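Local atomic coordinates of 1,4-dihydroxy-2-naphthoyl-CoA hydrolase (Synechocystis sp., PDB entry 4K00), a protein that hydrolyses 1,4-dihydroxy-2-naphthoyl-CoA to 1,4-dihydroxy-2-naphthoate and CoA, a step in phylloquinone (vitamin K1) biosynthesis. Residues A[92-97]-A[110-115]; A[75-80]-A[100-105]. All blocks are in the same frame, centred on the assembly; numbering follows the deposited sequence.

Contact 1: A[92-97]-A[110-115]; sequences FCCDYE and AQTHHV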
loop_
_atom_site.group_PDB
_atom_site.type_symbol
_atom_site.label_atom_id
_atom_site.label_comp_id
_atom_site.label_asym_id
_atom_site.label_seq_id
_atom_site.Cartn_x
_atom_site.Cartn_y
_atom_site.Cartn_z
ATOM N N PHE A 92 8.504 13.506 20.269
ATOM C CA PHE A 92 8.391 12.249 20.985
ATOM C C PHE A 92 8.882 11.071 20.164
ATOM O O PHE A 92 9.001 11.147 18.926
ATOM C CB PHE A 92 6.975 12.017 21.520
ATOM C CG PHE A 92 5.913 11.856 20.464
ATOM C CD1 PHE A 92 5.597 10.596 19.961
ATOM C CD2 PHE A 92 5.184 12.944 20.015
ATOM C CE1 PHE A 92 4.606 10.436 19.004
ATOM C CE2 PHE A 92 4.196 12.791 19.055
ATOM C CZ PHE A 92 3.894 11.527 18.563
ATOM N N CYS A 93 9.138 9.964 20.853
ATOM C CA CYS A 93 9.787 8.808 20.248
ATOM C C CYS A 93 9.053 7.526 20.605
ATOM O O CYS A 93 8.898 7.207 21.788
ATOM C CB CYS A 93 11.225 8.699 20.742
ATOM S SG CYS A 93 12.216 10.171 20.428
ATOM N N CYS A 94 8.626 6.797 19.577
ATOM C CA CYS A 94 7.976 5.504 19.742
ATOM C C CYS A 94 8.974 4.367 19.512
ATOM O O CYS A 94 9.726 4.378 18.536
ATOM C CB CYS A 94 6.839 5.370 18.735
ATOM S SG CYS A 94 5.493 6.558 18.940
ATOM N N ASP A 95 8.971 3.398 20.425
ATOM C CA ASP A 95 9.817 2.196 20.346
ATOM C C ASP A 95 8.934 0.985 20.237
ATOM O O ASP A 95 7.996 0.833 21.018
ATOM C CB ASP A 95 10.636 2.035 21.621
ATOM C CG ASP A 95 11.965 2.710 21.543
ATOM O OD1 ASP A 95 12.876 2.142 20.903
ATOM O OD2 ASP A 95 12.099 3.795 22.141
ATOM N N TYR A 96 9.224 0.126 19.263
ATOM C CA TYR A 96 8.331 -0.986 18.944
ATOM C C TYR A 96 9.103 -2.285 18.989
ATOM O O TYR A 96 10.245 -2.347 18.540
ATOM C CB TYR A 96 7.735 -0.842 17.542
ATOM C CG TYR A 96 7.139 0.502 17.182
ATOM C CD1 TYR A 96 7.929 1.540 16.698
ATOM C CD2 TYR A 96 5.771 0.714 17.276
ATOM C CE1 TYR A 96 7.373 2.761 16.344
ATOM C CE2 TYR A 96 5.203 1.924 16.912
ATOM C CZ TYR A 96 6.005 2.943 16.441
ATOM O OH TYR A 96 5.442 4.147 16.085
ATOM N N GLU A 97 8.467 -3.328 19.504
ATOM C CA GLU A 97 8.897 -4.697 19.229
ATOM C C GLU A 97 7.751 -5.466 18.613
ATOM O O GLU A 97 6.624 -5.385 19.104
ATOM C CB GLU A 97 9.296 -5.419 20.516
ATOM C CG GLU A 97 10.459 -4.807 21.260
ATOM C CD GLU A 97 11.063 -5.775 22.262
ATOM O OE1 GLU A 97 10.298 -6.493 22.933
ATOM O OE2 GLU A 97 12.299 -5.833 22.361
ATOM N N ALA A 110 11.798 -1.532 16.123
ATOM C CA ALA A 110 11.710 -0.301 15.339
ATOM C C ALA A 110 11.603 0.925 16.242
ATOM O O ALA A 110 11.308 0.816 17.443
ATOM C CB ALA A 110 10.516 -0.357 14.387
ATOM N N GLN A 111 11.859 2.088 15.645
ATOM C CA GLN A 111 11.641 3.378 16.287
ATOM C C GLN A 111 11.047 4.339 15.272
ATOM O O GLN A 111 11.383 4.280 14.090
ATOM C CB GLN A 111 12.949 3.951 16.800
ATOM C CG GLN A 111 13.524 3.219 17.992
ATOM C CD GLN A 111 14.650 3.992 18.663
ATOM O OE1 GLN A 111 15.245 4.893 18.067
ATOM N NE2 GLN A 111 14.956 3.630 19.910
ATOM N N THR A 112 10.125 5.187 15.724
ATOM C CA THR A 112 9.709 6.356 14.951
ATOM C C THR A 112 9.776 7.606 15.835
ATOM O O THR A 112 9.471 7.541 17.015
ATOM C CB THR A 112 8.287 6.190 14.370
ATOM O OG1 THR A 112 7.335 5.970 15.419
ATOM C CG2 THR A 112 8.219 5.019 13.388
ATOM N N HIS A 113 10.222 8.723 15.267
ATOM C CA HIS A 113 10.267 10.004 15.964
ATOM C C HIS A 113 9.320 10.963 15.259
ATOM O O HIS A 113 9.237 10.986 14.012
ATOM C CB HIS A 113 11.664 10.633 15.925
ATOM C CG HIS A 113 12.747 9.801 16.537
ATOM N ND1 HIS A 113 12.529 8.556 17.090
ATOM C CD2 HIS A 113 14.071 10.044 16.676
ATOM C CE1 HIS A 113 13.674 8.068 17.539
ATOM N NE2 HIS A 113 14.622 8.954 17.307
ATOM N N HIS A 114 8.647 11.772 16.058
ATOM C CA HIS A 114 7.563 12.624 15.599
ATOM C C HIS A 114 7.755 13.996 16.217
ATOM O O HIS A 114 8.111 14.120 17.404
ATOM C CB HIS A 114 6.211 12.076 16.069
ATOM C CG HIS A 114 6.014 10.616 15.803
ATOM N ND1 HIS A 114 5.066 10.146 14.922
ATOM C CD2 HIS A 114 6.624 9.523 16.321
ATOM C CE1 HIS A 114 5.103 8.824 14.907
ATOM N NE2 HIS A 114 6.049 8.422 15.738
ATOM N N VAL A 115 7.507 15.038 15.435
ATOM C CA VAL A 115 7.648 16.373 15.948
ATOM C C VAL A 115 6.406 17.187 15.647
ATOM O O VAL A 115 5.707 16.951 14.659
ATOM C CB VAL A 115 8.874 17.090 15.371
ATOM C CG1 VAL A 115 10.139 16.280 15.621
ATOM C CG2 VAL A 115 8.678 17.364 13.891
#
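Phe92 and His114 form a hydrogen-bonded pair across two antiparallel strands, and their side chains make the tight end of this contact. The rings lie nearly parallel, 6° apart, but are slid past each other and barely overlap, so that His114 CB sits over the Phe92 ring face, 3.4 Å from CZ, while Phe92 CE1 reaches under the imidazole, 3.5 Å from His114 CG. A chi1 of 65°, which wedges CG between the backbone N and carbonyl carbon, starts the Phe92 ring toward its partner. An alanine in place of Phe92 would take away the ring that His114 CB rests on and would probably open a gap beside the imidazole.

The same buried face carries a chain of polar atoms. Thr112 OG1 is gripped twice, by Tyr96 OH at 2.7 Å and by His114 NE2 at 2.8 Å, which ties the hydroxyl to both neighbours and restrains the imidazole at NE2. Tyr96 crosses the threonine at about a right angle and brings its ring edge to it.

On the other face, Cys93, Asp95, Gln111 and His113 are all partly exposed. Cys93 SG sits over the centre of the His113 ring, 3.7 Å from His113 ND1. At the looser end Asp95 and Gln111 run side by side, and Gln111 NE2 donates to Asp95 OD1 from the syn side at 2.7 Å.

Strand 77-86 pairs with 92-97 along the edge turned away from 110-115, and strand 57-68 pairs with 110-115 on its other side. Helix 26-43 covers the buried face, setting Tyr37 against His114, Cys94 and Tyr96, and Cys33 against Tyr96 and Ala110.

Contact 2: A[75-80]-A[100-105]; sequences GDRLLV and QAESAQ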
loop_
_atom_site.group_PDB
_atom_site.type_symbol
_atom_site.label_atom_id
_atom_site.label_comp_id
_atom_site.label_asym_id
_atom_site.label_seq_id
_atom_site.Cartn_x
_atom_site.Cartn_y
_atom_site.Cartn_z
ATOM N N GLY A 75 -1.501 -14.941 7.623
ATOM C CA GLY A 75 -2.302 -15.621 8.621
ATOM C C GLY A 75 -1.711 -15.583 10.018
ATOM O O GLY A 75 -2.402 -15.896 10.972
ATOM N N ASP A 76 -0.440 -15.206 10.153
ATOM C CA ASP A 76 0.171 -15.132 11.483
ATOM C C ASP A 76 -0.549 -14.076 12.306
ATOM O O ASP A 76 -1.030 -13.072 11.773
ATOM C CB ASP A 76 1.659 -14.774 11.394
ATOM C CG ASP A 76 2.517 -15.918 10.891
ATOM O OD1 ASP A 76 1.992 -17.040 10.718
ATOM O OD2 ASP A 76 3.728 -15.694 10.680
ATOM N N ARG A 77 -0.606 -14.291 13.612
ATOM C CA ARG A 77 -1.088 -13.270 14.522
ATOM C C ARG A 77 0.089 -12.692 15.298
ATOM O O ARG A 77 0.831 -13.420 15.960
ATOM C CB ARG A 77 -2.120 -13.856 15.476
ATOM C CG ARG A 77 -2.880 -12.802 16.264
ATOM C CD ARG A 77 -4.108 -13.395 16.940
ATOM N NE ARG A 77 -3.763 -14.541 17.777
ATOM C CZ ARG A 77 -3.327 -14.445 19.030
ATOM N NH1 ARG A 77 -3.186 -13.251 19.596
ATOM N NH2 ARG A 77 -3.030 -15.542 19.715
ATOM N N LEU A 78 0.262 -11.383 15.190
ATOM C CA LEU A 78 1.444 -10.702 15.718
ATOM C C LEU A 78 1.037 -9.758 16.845
ATOM O O LEU A 78 -0.111 -9.311 16.911
ATOM C CB LEU A 78 2.143 -9.915 14.617
ATOM C CG LEU A 78 2.450 -10.656 13.316
ATOM C CD1 LEU A 78 3.209 -9.731 12.390
ATOM C CD2 LEU A 78 3.237 -11.931 13.575
ATOM N N LEU A 79 1.981 -9.468 17.733
ATOM C CA LEU A 79 1.835 -8.394 18.708
ATOM C C LEU A 79 2.861 -7.314 18.398
ATOM O O LEU A 79 4.032 -7.605 18.161
ATOM C CB LEU A 79 2.063 -8.934 20.121
ATOM C CG LEU A 79 1.129 -10.065 20.557
ATOM C CD1 LEU A 79 1.525 -10.604 21.920
ATOM C CD2 LEU A 79 -0.309 -9.575 20.567
ATOM N N VAL A 80 2.408 -6.069 18.376
ATOM C CA VAL A 80 3.312 -4.926 18.312
ATOM C C VAL A 80 3.276 -4.206 19.639
ATOM O O VAL A 80 2.249 -3.627 20.010
ATOM C CB VAL A 80 2.909 -3.915 17.229
ATOM C CG1 VAL A 80 3.975 -2.821 17.133
ATOM C CG2 VAL A 80 2.699 -4.608 15.891
ATOM N N GLN A 100 5.631 -12.770 17.330
ATOM C CA GLN A 100 4.539 -13.741 17.191
ATOM C C GLN A 100 3.748 -13.834 18.487
ATOM O O GLN A 100 4.325 -13.924 19.570
ATOM C CB GLN A 100 5.097 -15.111 16.835
ATOM C CG GLN A 100 5.780 -15.171 15.478
ATOM C CD GLN A 100 4.788 -15.239 14.332
ATOM O OE1 GLN A 100 3.588 -15.315 14.543
ATOM N NE2 GLN A 100 5.292 -15.196 13.115
ATOM N N ALA A 101 2.426 -13.808 18.383
ATOM C CA ALA A 101 1.589 -13.746 19.567
ATOM C C ALA A 101 1.784 -15.009 20.399
ATOM O O ALA A 101 1.832 -14.946 21.620
ATOM C CB ALA A 101 0.125 -13.572 19.188
ATOM N N GLU A 102 1.903 -16.153 19.736
ATOM C CA GLU A 102 1.827 -17.438 20.435
ATOM C C GLU A 102 3.191 -17.865 20.969
ATOM O O GLU A 102 3.323 -18.251 22.127
ATOM C CB GLU A 102 1.281 -18.516 19.498
ATOM C CG GLU A 102 -0.054 -18.161 18.859
ATOM C CD GLU A 102 -1.236 -18.404 19.782
ATOM O OE1 GLU A 102 -1.111 -19.234 20.713
ATOM O OE2 GLU A 102 -2.293 -17.764 19.574
ATOM N N SER A 103 4.203 -17.792 20.115
ATOM C CA SER A 103 5.541 -18.246 20.467
ATOM C C SER A 103 6.381 -17.150 21.126
ATOM O O SER A 103 7.393 -17.442 21.753
ATOM C CB SER A 103 6.263 -18.741 19.217
ATOM O OG SER A 103 6.594 -17.653 18.374
ATOM N N ALA A 104 5.968 -15.897 20.962
ATOM C CA ALA A 104 6.712 -14.737 21.465
ATOM C C ALA A 104 8.053 -14.534 20.752
ATOM O O ALA A 104 8.872 -13.726 21.180
ATOM C CB ALA A 104 6.931 -14.842 22.969
ATOM N N GLN A 105 8.273 -15.248 19.656
ATOM C CA GLN A 105 9.434 -14.986 18.815
ATOM C C GLN A 105 9.476 -13.521 18.385
ATOM O O GLN A 105 8.524 -13.021 17.789
ATOM C CB GLN A 105 9.406 -15.870 17.572
ATOM C CG GLN A 105 10.607 -15.683 16.664
ATOM C CD GLN A 105 10.491 -16.476 15.379
ATOM O OE1 GLN A 105 9.390 -16.744 14.888
ATOM N NE2 GLN A 105 11.626 -16.849 14.823
HETATM O O HOH W 1 1.312 -16.301 16.906
#
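Leu78 and Gln100 form an antiparallel non-hydrogen-bonded pair with their CA atoms 4.6 Å apart, and beside it Ala101 N donates to Arg77 O at 2.9 Å. A water gives a second hydrogen bond to Arg77 O and accepts one from Glu102 N, so it bridges the strand to the turn that follows Gln100.

Gln100 starts off away from the strand, but its chain bends at chi2 (-78°), which turns CD back toward 75-80. NE2 of its amide donates to Asp76 OD2 at 2.9 Å, while OE1 packs against Leu78 CD2 at 3.5 Å. The donor comes in from above the Asp76 carboxylate, 59° out of its plane, although the carboxylate oxygen lies almost in the plane of the amide. Asp76 OD2 also accepts from His73 N, a second bond that helps hold the carboxylate still.

Ala101 touches two side chains of the strand. Its CB lies over one face of the Arg77 guanidinium, 3.4 Å from NH1 and toward the rim, while its CA meets Leu79 CG at 3.8 Å. Arg77 folds back at chi3 (55°), and NH2 forms a salt bridge with Glu102 OE2 on the exposed side; the modelled 2.3 Å is too short to take literally.

Within the turn, Ser103 OG accepts from Gln105 N in an ST turn, and Gln100 binds Gln105 and Ala104 through its backbone. The arrangement is that of a beta-hairpin connection, residues 101-105 joining strands 91-100 and 106-118, packed against the start of neighbouring strand 77-86 at the rim of the antiparallel hotdog sheet.

In the fold
From the N terminus, after strand 6-12, helices 26-43 and 48-54 and strand 57-68, the chain enters 75-80, where strand 77-86 begins, then turns back into strand 91-100 with 92-97 near its start. It leaves that strand at 100-105 and returns along 110-115. Contact 2 closes the loop from 75-80 to 100-105, contact 1 the one from 92-97 to 110-115, so the two cross rather than nest. Strand 91-100 is common ground: contact 1 ties it to strand 106-118 deep in the chain, and contact 2 ties its far end to strand 77-86 at the surface. Their centres are about 20 Å apart, yet they meet where Tyr96 CD2 packs on Val80 CG1, beneath helix 26-43.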